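Local atomic coordinates of possible transcriptional regulatory protein (Probably Lrp/AsnC-family) (Mycobacterium tuberculosis, PDB entry 4PCQ), a protein that regulates transcription of the L-alanine dehydrogenase gene by binding upstream of it, activating expression when L-alanine is present and repressing it when L-alanine is absent. Residues Leu92-Ile98 with Ile136-Arg142; Ile117-Val123 with Phe150-Leu155. All coordinates share one frame; numbering follows the deposited sequence.

Contact 1. Residues Leu92-Ile98 with Ile136-Arg142; sequences LPLQAMI and ILHVAAR
Gln95 and His138 meet on one face of an antiparallel strand pair, where the imidazole NE2 of His138 donates to the amide OE1 of Gln95 at 2.9 Å. The bond is moderately straight, 155° at the hydrogen. The amide oxygen lies almost in the ring plane, but the donor stands above the carbonyl plane of the amide, 36° out of it. On the far side of the ring ND1 is paired with the Asp125 carboxylate, so both ring nitrogens have partners and the imidazole is fixed in rotation; the acid would probably favour a proton on ND1 as well.

Beneath this pair the backbones of 94-98 and 136-141 satisfy each other through three hydrogen-bonded pairs. Leu94 and Ala141 exchange N-H and C=O, with 2.8 Å from Ala141 N to Leu94 O. Ala96 and Val139 do the same almost linearly, and Ile98 and Leu137 follow. Gln95 and Met97 make main-chain hydrogen bonds to Leu168 and Thr166 of strand 162-173, while Ile136 and His138 pair with strand 123-129.

The other face is apolar: the Ile98 and Val139 side chains cross at about a right angle, with Ile98 CD1 3.9 Å from Val139 CG2, and Ala96 CB packs on the same methyl, under helix 144-156. Ahead of the strand, Leu92 CD1 lies 3.8 Å from Ala140 CB. Tyr127 of the second subunit meets the His138 ring edge-to-face. Two central strands with helices on one face and a partner subunit on the other are characteristic of the ferredoxin-like effector domain of Lrp/AsnC regulators.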
loop_
_atom_site.group_PDB
_atom_site.type_symbol
_atom_site.label_atom_id
_atom_site.label_comp_id
_atom_site.label_asym_id
_atom_site.label_seq_id
_atom_site.Cartn_x
_atom_site.Cartn_y
_atom_site.Cartn_z
ATOM N N LEU B 92 9.404 -14.361 -0.388
ATOM C CA LEU B 92 8.024 -14.586 -0.777
ATOM C C LEU B 92 7.812 -14.188 -2.235
ATOM O O LEU B 92 7.150 -13.190 -2.518
ATOM C CB LEU B 92 7.118 -13.752 0.126
ATOM C CG LEU B 92 7.223 -14.038 1.627
ATOM C CD1 LEU B 92 6.371 -13.066 2.426
ATOM C CD2 LEU B 92 6.831 -15.473 1.941
ATOM N N PRO B 93 8.374 -14.970 -3.169
ATOM C CA PRO B 93 8.396 -14.572 -4.580
ATOM C C PRO B 93 7.037 -14.697 -5.258
ATOM O O PRO B 93 6.859 -14.200 -6.372
ATOM C CB PRO B 93 9.375 -15.566 -5.204
ATOM C CG PRO B 93 9.274 -16.778 -4.343
ATOM C CD PRO B 93 8.997 -16.287 -2.951
ATOM N N LEU B 94 6.094 -15.362 -4.601
ATOM C CA LEU B 94 4.796 -15.607 -5.208
ATOM C C LEU B 94 3.727 -14.743 -4.545
ATOM O O LEU B 94 3.502 -14.848 -3.351
ATOM C CB LEU B 94 4.451 -17.090 -5.074
ATOM C CG LEU B 94 3.229 -17.624 -5.813
ATOM C CD1 LEU B 94 3.628 -18.044 -7.214
ATOM C CD2 LEU B 94 2.637 -18.798 -5.056
ATOM N N GLN B 95 3.055 -13.902 -5.320
ATOM C CA GLN B 95 2.051 -12.995 -4.758
ATOM C C GLN B 95 0.656 -13.308 -5.273
ATOM O O GLN B 95 0.495 -13.783 -6.394
ATOM C CB GLN B 95 2.387 -11.534 -5.051
ATOM C CG GLN B 95 3.435 -10.935 -4.139
ATOM C CD GLN B 95 3.741 -9.492 -4.490
ATOM O OE1 GLN B 95 3.294 -8.565 -3.810
ATOM N NE2 GLN B 95 4.512 -9.293 -5.553
ATOM N N ALA B 96 -0.348 -13.059 -4.439
ATOM C CA ALA B 96 -1.724 -13.352 -4.819
ATOM C C ALA B 96 -2.749 -12.340 -4.308
ATOM O O ALA B 96 -2.504 -11.585 -3.375
ATOM C CB ALA B 96 -2.104 -14.749 -4.363
ATOM N N MET B 97 -3.906 -12.355 -4.951
ATOM C CA MET B 97 -5.047 -11.544 -4.594
ATOM C C MET B 97 -6.175 -12.527 -4.303
ATOM O O MET B 97 -6.650 -13.201 -5.217
ATOM C CB MET B 97 -5.434 -10.708 -5.805
ATOM C CG MET B 97 -5.032 -9.246 -5.832
ATOM S SD MET B 97 -5.505 -8.254 -4.411
ATOM C CE MET B 97 -5.125 -6.626 -5.076
ATOM N N ILE B 98 -6.632 -12.595 -3.059
ATOM C CA ILE B 98 -7.676 -13.553 -2.711
ATOM C C ILE B 98 -8.967 -12.846 -2.334
ATOM O O ILE B 98 -9.035 -12.204 -1.295
ATOM C CB ILE B 98 -7.246 -14.439 -1.536
ATOM C CG1 ILE B 98 -5.851 -15.007 -1.780
ATOM C CG2 ILE B 98 -8.232 -15.561 -1.334
ATOM C CD1 ILE B 98 -5.282 -15.737 -0.578
ATOM N N ILE B 136 -11.034 -8.337 -0.452
ATOM C CA ILE B 136 -9.911 -8.968 -1.149
ATOM C C ILE B 136 -8.622 -8.766 -0.367
ATOM O O ILE B 136 -8.385 -7.707 0.218
ATOM C CB ILE B 136 -9.713 -8.463 -2.595
ATOM C CG1 ILE B 136 -9.434 -6.966 -2.636
ATOM C CG2 ILE B 136 -10.911 -8.784 -3.441
ATOM C CD1 ILE B 136 -9.256 -6.434 -4.046
ATOM N N LEU B 137 -7.803 -9.811 -0.356
ATOM C CA LEU B 137 -6.594 -9.857 0.438
ATOM C C LEU B 137 -5.391 -9.894 -0.490
ATOM O O LEU B 137 -5.253 -10.819 -1.280
ATOM C CB LEU B 137 -6.609 -11.137 1.270
ATOM C CG LEU B 137 -7.649 -11.250 2.389
ATOM C CD1 LEU B 137 -7.212 -12.254 3.439
ATOM C CD2 LEU B 137 -7.969 -9.905 3.017
ATOM N N HIS B 138 -4.513 -8.902 -0.393
ATOM C CA HIS B 138 -3.251 -8.947 -1.120
ATOM C C HIS B 138 -2.235 -9.639 -0.232
ATOM O O HIS B 138 -1.882 -9.128 0.835
ATOM C CB HIS B 138 -2.778 -7.536 -1.471
ATOM C CG HIS B 138 -1.387 -7.479 -2.024
ATOM N ND1 HIS B 138 -0.646 -6.314 -2.057
ATOM C CD2 HIS B 138 -0.600 -8.435 -2.572
ATOM C CE1 HIS B 138 0.532 -6.558 -2.599
ATOM N NE2 HIS B 138 0.586 -7.839 -2.921
ATOM N N VAL B 139 -1.774 -10.804 -0.676
ATOM C CA VAL B 139 -0.888 -11.644 0.125
ATOM C C VAL B 139 0.398 -12.034 -0.603
ATOM O O VAL B 139 0.459 -12.038 -1.834
ATOM C CB VAL B 139 -1.589 -12.946 0.577
ATOM C CG1 VAL B 139 -2.830 -12.637 1.399
ATOM C CG2 VAL B 139 -1.935 -13.807 -0.627
ATOM N N ALA B 140 1.420 -12.375 0.178
ATOM C CA ALA B 140 2.673 -12.886 -0.367
ATOM C C ALA B 140 3.046 -14.217 0.281
ATOM O O ALA B 140 2.897 -14.395 1.489
ATOM C CB ALA B 140 3.788 -11.878 -0.167
ATOM N N ALA B 141 3.532 -15.144 -0.539
ATOM C CA ALA B 141 3.931 -16.472 -0.093
ATOM C C ALA B 141 5.179 -16.957 -0.843
ATOM O O ALA B 141 5.487 -16.484 -1.946
ATOM C CB ALA B 141 2.788 -17.451 -0.280
ATOM N N ARG B 142 5.889 -17.901 -0.230
ATOM C CA ARG B 142 7.123 -18.442 -0.794
ATOM C C ARG B 142 6.857 -19.367 -1.983
ATOM O O ARG B 142 7.526 -19.277 -3.013
ATOM C CB ARG B 142 7.935 -19.169 0.280
ATOM C CG ARG B 142 7.110 -20.048 1.203
ATOM C CD ARG B 142 7.973 -21.081 1.914
ATOM N NE ARG B 142 7.166 -22.038 2.668
ATOM C CZ ARG B 142 6.848 -21.899 3.952
ATOM N NH1 ARG B 142 7.272 -20.842 4.629
ATOM N NH2 ARG B 142 6.107 -22.818 4.559
#

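Contact 2. Residues Ile117-Val123 with Phe150-Leu155; sequences IRRKRQV and FVVENL
A chi1 of 176° swings the Phe150 ring away from its own backbone N and out of helix 144-156 toward Gln122 and Val123, while Lys120 is bent at chi2 (-57°) and again at chi4, which carries its amine across to Asn154. The phenyl ring takes its neighbours from the loop at different points. Val123 CG1 lies 3.5 Å from Phe150 CZ, the two side chains crossing at about a right angle. Gln122, itself bent at chi2, slides past the ring in the reverse direction, its OE1 3.3 Å from Phe150 CD1 and its amide plane turned 65° from the ring. Lys120 CB comes up to the ring edge, near its plane, 4.1 Å from Phe150 CE1.

Farther out along the Lys120 chain, Lys120 and Asn154 approach from opposite directions. NZ of Lys120 is placed to donate to OD1 of Asn154, though the modelled gap is very short and its length doubtful at this resolution. The amide nitrogen of Asn154 turns back to its own helix, making a weak bond to Phe150 O, while Gln122 NE2 has a weak bond to Asp146.

Deeper in, Ile117 CD1 touches Leu155 CD2 at 3.9 Å, again nearly at right angles, and Phe150 and Leu155 continue onto Ile98 of the sheet. Arg118 turns to the second subunit, bonding to the carbonyl of Leu173 there. What is joined here is the turn after helix 110-117 and the helix 144-156 beside it: two helices on one face of an antiparallel sheet, the alpha/beta sandwich of the Lrp/AsnC effector domain.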
loop_
_atom_site.group_PDB
_atom_site.type_symbol
_atom_site.label_atom_id
_atom_site.label_comp_id
_atom_site.label_asym_id
_atom_site.label_seq_id
_atom_site.Cartn_x
_atom_site.Cartn_y
_atom_site.Cartn_z
ATOM N N ILE B 117 -7.196 -11.235 10.702
ATOM C CA ILE B 117 -6.538 -11.605 9.446
ATOM C C ILE B 117 -5.336 -10.718 9.130
ATOM O O ILE B 117 -4.407 -11.148 8.458
ATOM C CB ILE B 117 -7.522 -11.632 8.245
ATOM C CG1 ILE B 117 -7.077 -12.654 7.197
ATOM C CG2 ILE B 117 -7.648 -10.261 7.615
ATOM C CD1 ILE B 117 -7.717 -13.991 7.375
ATOM N N ARG B 118 -5.369 -9.487 9.633
ATOM C CA ARG B 118 -4.300 -8.526 9.419
ATOM C C ARG B 118 -3.014 -8.980 10.087
ATOM O O ARG B 118 -1.921 -8.700 9.597
ATOM C CB ARG B 118 -4.697 -7.162 9.974
ATOM C CG ARG B 118 -5.681 -6.385 9.126
ATOM C CD ARG B 118 -5.944 -5.050 9.779
ATOM N NE ARG B 118 -4.821 -4.146 9.587
ATOM C CZ ARG B 118 -4.668 -3.004 10.241
ATOM N NH1 ARG B 118 -5.559 -2.640 11.151
ATOM N NH2 ARG B 118 -3.616 -2.236 10.003
ATOM N N ARG B 119 -3.146 -9.673 11.213
ATOM C CA ARG B 119 -1.974 -10.071 11.982
ATOM C C ARG B 119 -1.236 -11.241 11.333
ATOM O O ARG B 119 -0.092 -11.532 11.681
ATOM C CB ARG B 119 -2.364 -10.405 13.413
ATOM N N LYS B 120 -1.893 -11.896 10.380
ATOM C CA LYS B 120 -1.329 -13.066 9.717
ATOM C C LYS B 120 -0.144 -12.649 8.852
ATOM O O LYS B 120 -0.174 -11.595 8.225
ATOM C CB LYS B 120 -2.408 -13.769 8.899
ATOM C CG LYS B 120 -3.606 -14.154 9.754
ATOM C CD LYS B 120 -3.181 -15.048 10.911
ATOM C CE LYS B 120 -4.354 -15.822 11.496
ATOM N NZ LYS B 120 -5.448 -16.054 10.506
ATOM N N ARG B 121 0.897 -13.474 8.830
ATOM C CA ARG B 121 2.174 -13.079 8.237
ATOM C C ARG B 121 2.116 -12.788 6.741
ATOM O O ARG B 121 2.791 -11.879 6.254
ATOM C CB ARG B 121 3.230 -14.140 8.522
ATOM N N GLN B 122 1.307 -13.549 6.013
ATOM C CA GLN B 122 1.267 -13.410 4.560
ATOM C C GLN B 122 0.541 -12.158 4.059
ATOM O O GLN B 122 0.912 -11.599 3.027
ATOM C CB GLN B 122 0.655 -14.656 3.914
ATOM C CG GLN B 122 1.510 -15.904 4.026
ATOM C CD GLN B 122 1.007 -16.855 5.089
ATOM O OE1 GLN B 122 0.478 -16.429 6.117
ATOM N NE2 GLN B 122 1.156 -18.156 4.842
ATOM N N VAL B 123 -0.483 -11.718 4.784
ATOM C CA VAL B 123 -1.297 -10.594 4.320
ATOM C C VAL B 123 -0.511 -9.287 4.263
ATOM O O VAL B 123 0.206 -8.925 5.197
ATOM C CB VAL B 123 -2.577 -10.396 5.177
ATOM C CG1 VAL B 123 -3.412 -11.660 5.178
ATOM C CG2 VAL B 123 -2.235 -10.009 6.586
ATOM N N PHE B 150 -2.199 -21.073 3.438
ATOM C CA PHE B 150 -2.796 -19.844 3.941
ATOM C C PHE B 150 -4.300 -19.893 3.748
ATOM O O PHE B 150 -5.062 -19.621 4.677
ATOM C CB PHE B 150 -2.222 -18.605 3.252
ATOM C CG PHE B 150 -2.883 -17.325 3.677
ATOM C CD1 PHE B 150 -2.529 -16.712 4.865
ATOM C CD2 PHE B 150 -3.870 -16.746 2.897
ATOM C CE1 PHE B 150 -3.139 -15.538 5.269
ATOM C CE2 PHE B 150 -4.486 -15.573 3.293
ATOM C CZ PHE B 150 -4.118 -14.968 4.483
ATOM N N VAL B 151 -4.724 -20.248 2.540
ATOM C CA VAL B 151 -6.152 -20.320 2.248
ATOM C C VAL B 151 -6.870 -21.375 3.095
ATOM O O VAL B 151 -7.911 -21.102 3.692
ATOM C CB VAL B 151 -6.423 -20.586 0.758
ATOM C CG1 VAL B 151 -7.914 -20.571 0.494
ATOM C CG2 VAL B 151 -5.718 -19.550 -0.101
ATOM N N VAL B 152 -6.303 -22.575 3.156
ATOM C CA VAL B 152 -6.924 -23.670 3.892
ATOM C C VAL B 152 -7.052 -23.391 5.385
ATOM O O VAL B 152 -8.142 -23.466 5.950
ATOM C CB VAL B 152 -6.149 -24.994 3.702
ATOM C CG1 VAL B 152 -6.663 -26.056 4.660
ATOM C CG2 VAL B 152 -6.239 -25.467 2.260
ATOM N N GLU B 153 -5.934 -23.056 6.013
ATOM C CA GLU B 153 -5.904 -22.864 7.458
ATOM C C GLU B 153 -6.480 -21.523 7.951
ATOM O O GLU B 153 -7.025 -21.459 9.050
ATOM C CB GLU B 153 -4.506 -23.180 7.999
ATOM C CG GLU B 153 -4.282 -24.698 8.056
ATOM C CD GLU B 153 -2.959 -25.162 7.470
ATOM O OE1 GLU B 153 -2.840 -26.373 7.169
ATOM O OE2 GLU B 153 -2.042 -24.329 7.307
ATOM N N ASN B 154 -6.363 -20.460 7.158
ATOM C CA ASN B 154 -6.915 -19.168 7.584
ATOM C C ASN B 154 -8.301 -18.835 7.024
ATOM O O ASN B 154 -9.058 -18.087 7.643
ATOM C CB ASN B 154 -5.956 -18.014 7.286
ATOM C CG ASN B 154 -4.693 -18.086 8.103
ATOM O OD1 ASN B 154 -4.731 -18.004 9.329
ATOM N ND2 ASN B 154 -3.559 -18.228 7.429
ATOM N N LEU B 155 -8.631 -19.383 5.859
ATOM C CA LEU B 155 -9.913 -19.082 5.229
ATOM C C LEU B 155 -10.852 -20.286 5.165
ATOM O O LEU B 155 -11.904 -20.292 5.800
ATOM C CB LEU B 155 -9.696 -18.499 3.829
ATOM C CG LEU B 155 -8.848 -17.223 3.775
ATOM C CD1 LEU B 155 -8.608 -16.785 2.336
ATOM C CD2 LEU B 155 -9.470 -16.105 4.595
#

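Contact 1 is the centre of the sheet and contact 2 belongs to the helical layer resting on it; their centres are about 10 Å apart. They join directly: Gln122 O probably accepts a hydrogen bond from Ala140 N, and Val139 CG1 packs on Phe150 CE2, so strand 135-141 serves both. Both are partly buried: Ala96, Ile98, Val139, Phe150 and Leu155 lie in the core, Lys120, Gln122 and Asn154 nearer the surface. Residues 92-98 and 136-142 are held chiefly by regular main-chain bonds, whereas 117-123 and 150-155 meet almost wholly through side chains. Contact 1 also buries more surface, 746 against 306 Å². Both reach the second subunit.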